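Local coordinates for 6-phosphogluconolactonase (Shewanella baltica, PDB 3NWP), which probably hydrolyses 6-phosphogluconolactone to 6-phosphogluconate, the second step of the pentose phosphate pathway, at residues P127-N139 and N185-K198. Sequence-based numbering, arbitrary orientation. Where two conformers were deposited one is given.
Sequences PRPFDVVVLGMGN and NSRQIYLHLVGEQK
Val133 and Leu135 grip the neighbouring strand through four backbone hydrogen bonds: each N-H goes to a carbonyl of segment 185-198, Val133 N to Gln188 O and Leu135 N to Tyr190 O, and each C=O takes an amide back, Tyr190 N or His192 N. The strand axes run the same way, 21° apart. Leu135 can be followed outward. Its CB lies 3.7 Å from Tyr190 O and also touches Leu191 CD1; CG, anti to the carbonyl carbon (chi1 -59°), approaches Ile189 CG2, and CD1 meets that same methyl at 3.8 Å. On the other face Val132 CG1 comes to the edge of the Tyr190 ring, whose hydroxyl bonds Gln28 of helix 14-36. At the N-terminal end, in one of two conformers, Arg187 NE bonds Asp131 OD1 at 2.9 Å, while Pro129 CG lies over a guanidinium face; Arg36 also bridges this carboxylate.

Beyond the strands, Lys198 bends at chi2 and chi4 to bring NZ 2.8 Å from Met137 O. Its CE passes 3.4 Å from Asn139 OD1, and the Asn139 amide stacks on that of Gln197, the planes 8° apart. A water joins Met137 N to His192 O. A methionine in place of Lys198 would probably leave Met137 O without its ammonium partner and the loop after strand 132-135 less firmly held. Met137, present as selenomethionine, packs its CB 3.8 Å from Leu193 CD2. Strand 132-135, flanked by 39-43 and 189-194, thus sits in the parallel part of a mixed sheet with helix 14-36 against one face, a Rossmann-like arrangement consistent with the glucosamine-6-phosphate isomerase/6-phosphogluconolactonase family.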
loop_
_atom_site.group_PDB
_atom_site.type_symbol
_atom_site.label_atom_id
_atom_site.label_comp_id
_atom_site.label_asym_id
_atom_site.label_seq_id
_atom_site.Cartn_x
_atom_site.Cartn_y
_atom_site.Cartn_z
ATOM N N PRO A 127 4.506 -0.559 -14.837
ATOM C CA PRO A 127 5.190 -1.835 -14.791
ATOM C C PRO A 127 4.526 -2.770 -13.779
ATOM O O PRO A 127 4.328 -2.387 -12.609
ATOM C CB PRO A 127 6.611 -1.483 -14.334
ATOM C CG PRO A 127 6.788 -0.085 -14.718
ATOM C CD PRO A 127 5.461 0.564 -14.615
ATOM N N ARG A 128 4.150 -3.944 -14.261
ATOM C CA ARG A 128 3.587 -4.992 -13.432
ATOM C C ARG A 128 4.274 -6.312 -13.819
ATOM O O ARG A 128 4.564 -6.523 -14.993
ATOM C CB ARG A 128 2.062 -5.037 -13.589
ATOM C CG ARG A 128 1.351 -3.766 -13.072
ATOM C CD ARG A 128 -0.150 -3.824 -13.152
ATOM N NE ARG A 128 -0.594 -3.629 -14.525
ATOM C CZ ARG A 128 -1.099 -4.579 -15.306
ATOM N NH1 ARG A 128 -1.298 -5.805 -14.844
ATOM N NH2 ARG A 128 -1.458 -4.280 -16.557
ATOM N N PRO A 129 4.607 -7.161 -12.863
ATOM C CA PRO A 129 4.287 -6.989 -11.444
ATOM C C PRO A 129 4.885 -5.767 -10.783
ATOM O O PRO A 129 5.965 -5.317 -11.157
ATOM C CB PRO A 129 4.851 -8.235 -10.778
ATOM C CG PRO A 129 5.749 -8.798 -11.724
ATOM C CD PRO A 129 5.337 -8.423 -13.071
ATOM N N PHE A 130 4.208 -5.237 -9.773
ATOM C CA PHE A 130 4.731 -4.143 -9.025
ATOM C C PHE A 130 6.032 -4.563 -8.357
ATOM O O PHE A 130 6.104 -5.643 -7.768
ATOM C CB PHE A 130 3.766 -3.650 -7.952
ATOM C CG PHE A 130 2.430 -3.161 -8.454
ATOM C CD1 PHE A 130 2.331 -2.115 -9.350
ATOM C CD2 PHE A 130 1.286 -3.671 -7.926
ATOM C CE1 PHE A 130 1.082 -1.665 -9.784
ATOM C CE2 PHE A 130 0.023 -3.199 -8.350
ATOM C CZ PHE A 130 -0.041 -2.193 -9.259
ATOM N N ASP A 131 7.051 -3.711 -8.383
ATOM C CA ASP A 131 8.315 -4.112 -7.773
ATOM C C ASP A 131 8.271 -4.090 -6.252
ATOM O O ASP A 131 8.793 -5.004 -5.579
ATOM C CB ASP A 131 9.442 -3.250 -8.274
ATOM C CG ASP A 131 9.631 -3.441 -9.780
ATOM O OD1 ASP A 131 9.916 -4.599 -10.196
ATOM O OD2 ASP A 131 9.364 -2.503 -10.562
ATOM N N VAL A 132 7.654 -3.051 -5.693
ATOM C CA VAL A 132 7.554 -2.894 -4.229
ATOM C C VAL A 132 6.154 -2.363 -3.872
ATOM O O VAL A 132 5.676 -1.395 -4.504
ATOM C CB VAL A 132 8.592 -1.918 -3.701
ATOM C CG1 VAL A 132 8.401 -1.729 -2.178
ATOM C CG2 VAL A 132 10.020 -2.406 -3.960
ATOM N N VAL A 133 5.491 -3.016 -2.939
ATOM C CA VAL A 133 4.215 -2.555 -2.378
ATOM C C VAL A 133 4.396 -2.352 -0.909
ATOM O O VAL A 133 4.854 -3.253 -0.190
ATOM C CB VAL A 133 3.132 -3.603 -2.609
ATOM C CG1 VAL A 133 1.796 -3.231 -1.916
ATOM C CG2 VAL A 133 2.902 -3.822 -4.107
ATOM N N VAL A 134 4.008 -1.181 -0.399
ATOM C CA VAL A 134 4.104 -0.832 1.020
ATOM C C VAL A 134 2.678 -0.693 1.540
ATOM O O VAL A 134 1.904 0.138 1.058
ATOM C CB VAL A 134 4.876 0.450 1.265
ATOM C CG1 VAL A 134 5.091 0.625 2.808
ATOM C CG2 VAL A 134 6.225 0.439 0.504
ATOM N N LEU A 135 2.323 -1.575 2.475
ATOM C CA LEU A 135 1.022 -1.649 3.086
ATOM C C LEU A 135 0.983 -1.172 4.557
ATOM O O LEU A 135 2.018 -1.223 5.263
ATOM C CB LEU A 135 0.466 -3.092 2.993
ATOM C CG LEU A 135 0.302 -3.676 1.591
ATOM C CD1 LEU A 135 -0.292 -5.126 1.790
ATOM C CD2 LEU A 135 -0.686 -2.794 0.801
ATOM N N GLY A 136 -0.208 -0.825 5.011
ATOM C CA GLY A 136 -0.499 -0.666 6.420
ATOM C C GLY A 136 -1.602 -1.621 6.808
ATOM O O GLY A 136 -2.135 -2.380 5.987
HETATM N N MSE A 137 -1.929 -1.585 8.085
HETATM C CA MSE A 137 -3.014 -2.425 8.609
HETATM C C MSE A 137 -3.748 -1.615 9.651
HETATM O O MSE A 137 -3.154 -1.030 10.542
HETATM C CB MSE A 137 -2.440 -3.668 9.215
HETATM C CG MSE A 137 -3.450 -4.673 9.829
HETATM SE SE MSE A 137 -2.706 -6.006 10.939
HETATM C CE MSE A 137 -2.281 -4.840 12.330
ATOM N N GLY A 138 -5.091 -1.635 9.560
ATOM C CA GLY A 138 -5.910 -0.972 10.563
ATOM C C GLY A 138 -6.097 -1.838 11.805
ATOM O O GLY A 138 -5.792 -3.020 11.826
ATOM N N ASN A 139 -6.611 -1.215 12.859
ATOM C CA ASN A 139 -6.903 -1.939 14.102
ATOM C C ASN A 139 -8.017 -2.950 13.950
ATOM O O ASN A 139 -8.183 -3.838 14.811
ATOM C CB ASN A 139 -7.222 -0.949 15.240
ATOM C CG ASN A 139 -6.018 -0.188 15.706
ATOM O OD1 ASN A 139 -4.915 -0.702 15.722
ATOM N ND2 ASN A 139 -6.240 1.062 16.103
ATOM N N ASN A 185 0.185 -9.362 -7.327
ATOM C CA ASN A 185 1.031 -9.436 -8.539
ATOM C C ASN A 185 2.166 -8.424 -8.368
ATOM O O ASN A 185 2.219 -7.385 -8.998
ATOM C CB ASN A 185 0.257 -9.184 -9.828
ATOM C CG ASN A 185 1.092 -9.510 -11.074
ATOM O OD1 ASN A 185 1.996 -10.361 -11.029
ATOM N ND2 ASN A 185 0.827 -8.809 -12.139
ATOM N N SER A 186 3.017 -8.790 -7.426
ATOM C CA SER A 186 4.097 -7.953 -6.975
ATOM C C SER A 186 5.232 -8.863 -6.594
ATOM O O SER A 186 5.074 -10.064 -6.343
ATOM C CB SER A 186 3.672 -7.120 -5.771
ATOM O OG SER A 186 3.216 -7.936 -4.720
ATOM N N ARG A 187 6.401 -8.241 -6.536
ATOM C CA ARG A 187 7.648 -8.914 -6.224
ATOM C C ARG A 187 7.979 -8.909 -4.727
ATOM O O ARG A 187 8.546 -9.904 -4.199
ATOM C CB ARG A 187 8.804 -8.269 -7.030
ATOM C CG ARG A 187 8.552 -8.205 -8.550
ATOM C CD ARG A 187 9.824 -7.740 -9.331
ATOM N NE ARG A 187 9.468 -7.409 -10.701
ATOM C CZ ARG A 187 9.415 -8.285 -11.708
ATOM N NH1 ARG A 187 9.719 -9.559 -11.527
ATOM N NH2 ARG A 187 9.012 -7.867 -12.911
ATOM N N GLN A 188 7.595 -7.823 -4.032
ATOM C CA GLN A 188 7.901 -7.658 -2.621
ATOM C C GLN A 188 6.819 -6.788 -1.983
ATOM O O GLN A 188 6.480 -5.734 -2.543
ATOM C CB GLN A 188 9.227 -6.999 -2.434
ATOM C CG GLN A 188 9.547 -6.610 -0.971
ATOM C CD GLN A 188 10.022 -7.790 -0.152
ATOM O OE1 GLN A 188 11.051 -8.425 -0.514
ATOM N NE2 GLN A 188 9.287 -8.159 0.906
ATOM N N ILE A 189 6.268 -7.256 -0.847
ATOM C CA ILE A 189 5.382 -6.448 -0.041
ATOM C C ILE A 189 6.022 -6.203 1.304
ATOM O O ILE A 189 6.670 -7.093 1.905
ATOM C CB ILE A 189 4.045 -7.244 0.159
ATOM C CG1 ILE A 189 3.343 -7.427 -1.179
ATOM C CG2 ILE A 189 3.172 -6.536 1.195
ATOM C CD1 ILE A 189 2.145 -8.379 -1.136
ATOM N N TYR A 190 5.863 -4.967 1.811
ATOM C CA TYR A 190 6.244 -4.581 3.177
ATOM C C TYR A 190 5.008 -4.216 3.940
ATOM O O TYR A 190 4.132 -3.565 3.360
ATOM C CB TYR A 190 7.183 -3.379 3.146
ATOM C CG TYR A 190 8.513 -3.707 2.550
ATOM C CD1 TYR A 190 9.452 -4.399 3.274
ATOM C CD2 TYR A 190 8.854 -3.328 1.260
ATOM C CE1 TYR A 190 10.664 -4.779 2.691
ATOM C CE2 TYR A 190 10.084 -3.630 0.696
ATOM C CZ TYR A 190 11.001 -4.352 1.440
ATOM O OH TYR A 190 12.217 -4.711 0.872
ATOM N N LEU A 191 4.854 -4.706 5.161
ATOM C CA LEU A 191 3.799 -4.257 6.035
ATOM C C LEU A 191 4.435 -3.444 7.159
ATOM O O LEU A 191 5.232 -3.993 7.936
ATOM C CB LEU A 191 3.057 -5.451 6.625
ATOM C CG LEU A 191 1.924 -5.126 7.565
ATOM C CD1 LEU A 191 0.819 -4.243 6.885
ATOM C CD2 LEU A 191 1.300 -6.409 8.133
ATOM N N HIS A 192 4.115 -2.147 7.255
ATOM C CA HIS A 192 4.743 -1.187 8.140
ATOM C C HIS A 192 3.779 -0.950 9.275
ATOM O O HIS A 192 2.697 -0.341 9.086
ATOM C CB HIS A 192 5.028 0.052 7.344
ATOM C CG HIS A 192 5.664 1.162 8.113
ATOM N ND1 HIS A 192 5.932 2.388 7.517
ATOM C CD2 HIS A 192 6.162 1.225 9.369
ATOM C CE1 HIS A 192 6.506 3.166 8.421
ATOM N NE2 HIS A 192 6.668 2.490 9.546
ATOM N N LEU A 193 4.169 -1.397 10.463
ATOM C CA LEU A 193 3.355 -1.273 11.657
ATOM C C LEU A 193 4.106 -0.548 12.785
ATOM O O LEU A 193 5.317 -0.722 12.947
ATOM C CB LEU A 193 2.993 -2.664 12.201
ATOM C CG LEU A 193 2.353 -3.659 11.261
ATOM C CD1 LEU A 193 2.139 -5.005 11.977
ATOM C CD2 LEU A 193 1.018 -3.073 10.758
ATOM N N VAL A 194 3.401 0.267 13.582
ATOM C CA VAL A 194 3.969 0.919 14.742
ATOM C C VAL A 194 3.040 0.775 15.947
ATOM O O VAL A 194 1.829 1.061 15.827
ATOM C CB VAL A 194 4.297 2.410 14.470
ATOM C CG1 VAL A 194 4.835 3.140 15.753
ATOM C CG2 VAL A 194 5.301 2.508 13.324
ATOM N N GLY A 195 3.635 0.440 17.089
ATOM C CA GLY A 195 2.949 0.494 18.391
ATOM C C GLY A 195 2.425 -0.810 18.907
ATOM O O GLY A 195 2.236 -1.763 18.150
ATOM N N GLU A 196 2.205 -0.864 20.203
ATOM C CA GLU A 196 1.792 -2.114 20.841
ATOM C C GLU A 196 0.411 -2.574 20.381
ATOM O O GLU A 196 0.193 -3.781 20.211
ATOM C CB GLU A 196 1.849 -1.960 22.364
ATOM C CG GLU A 196 3.255 -2.102 22.906
ATOM N N GLN A 197 -0.510 -1.648 20.143
ATOM C CA GLN A 197 -1.824 -2.037 19.644
ATOM C C GLN A 197 -1.746 -2.743 18.285
ATOM O O GLN A 197 -2.353 -3.804 18.079
ATOM C CB GLN A 197 -2.831 -0.867 19.562
ATOM C CG GLN A 197 -4.180 -1.328 19.011
ATOM C CD GLN A 197 -5.280 -0.304 19.207
ATOM O OE1 GLN A 197 -5.005 0.861 19.495
ATOM N NE2 GLN A 197 -6.532 -0.728 19.028
ATOM N N LYS A 198 -1.011 -2.144 17.353
ATOM C CA LYS A 198 -0.846 -2.800 16.041
ATOM C C LYS A 198 -0.177 -4.152 16.171
ATOM O O LYS A 198 -0.480 -5.096 15.405
ATOM C CB LYS A 198 -0.039 -1.906 15.082
ATOM C CG LYS A 198 -0.753 -0.675 14.563
ATOM C CD LYS A 198 -2.055 -1.003 13.812
ATOM C CE LYS A 198 -2.759 0.248 13.293
ATOM N NZ LYS A 198 -1.951 0.925 12.180
HETATM O O HOH W 1 -1.151 -6.712 -12.188
HETATM O O HOH W 2 7.832 -5.108 -13.214
HETATM O O HOH W 3 -0.040 0.247 9.612
HETATM O O HOH W 4 -8.140 -3.352 17.810
#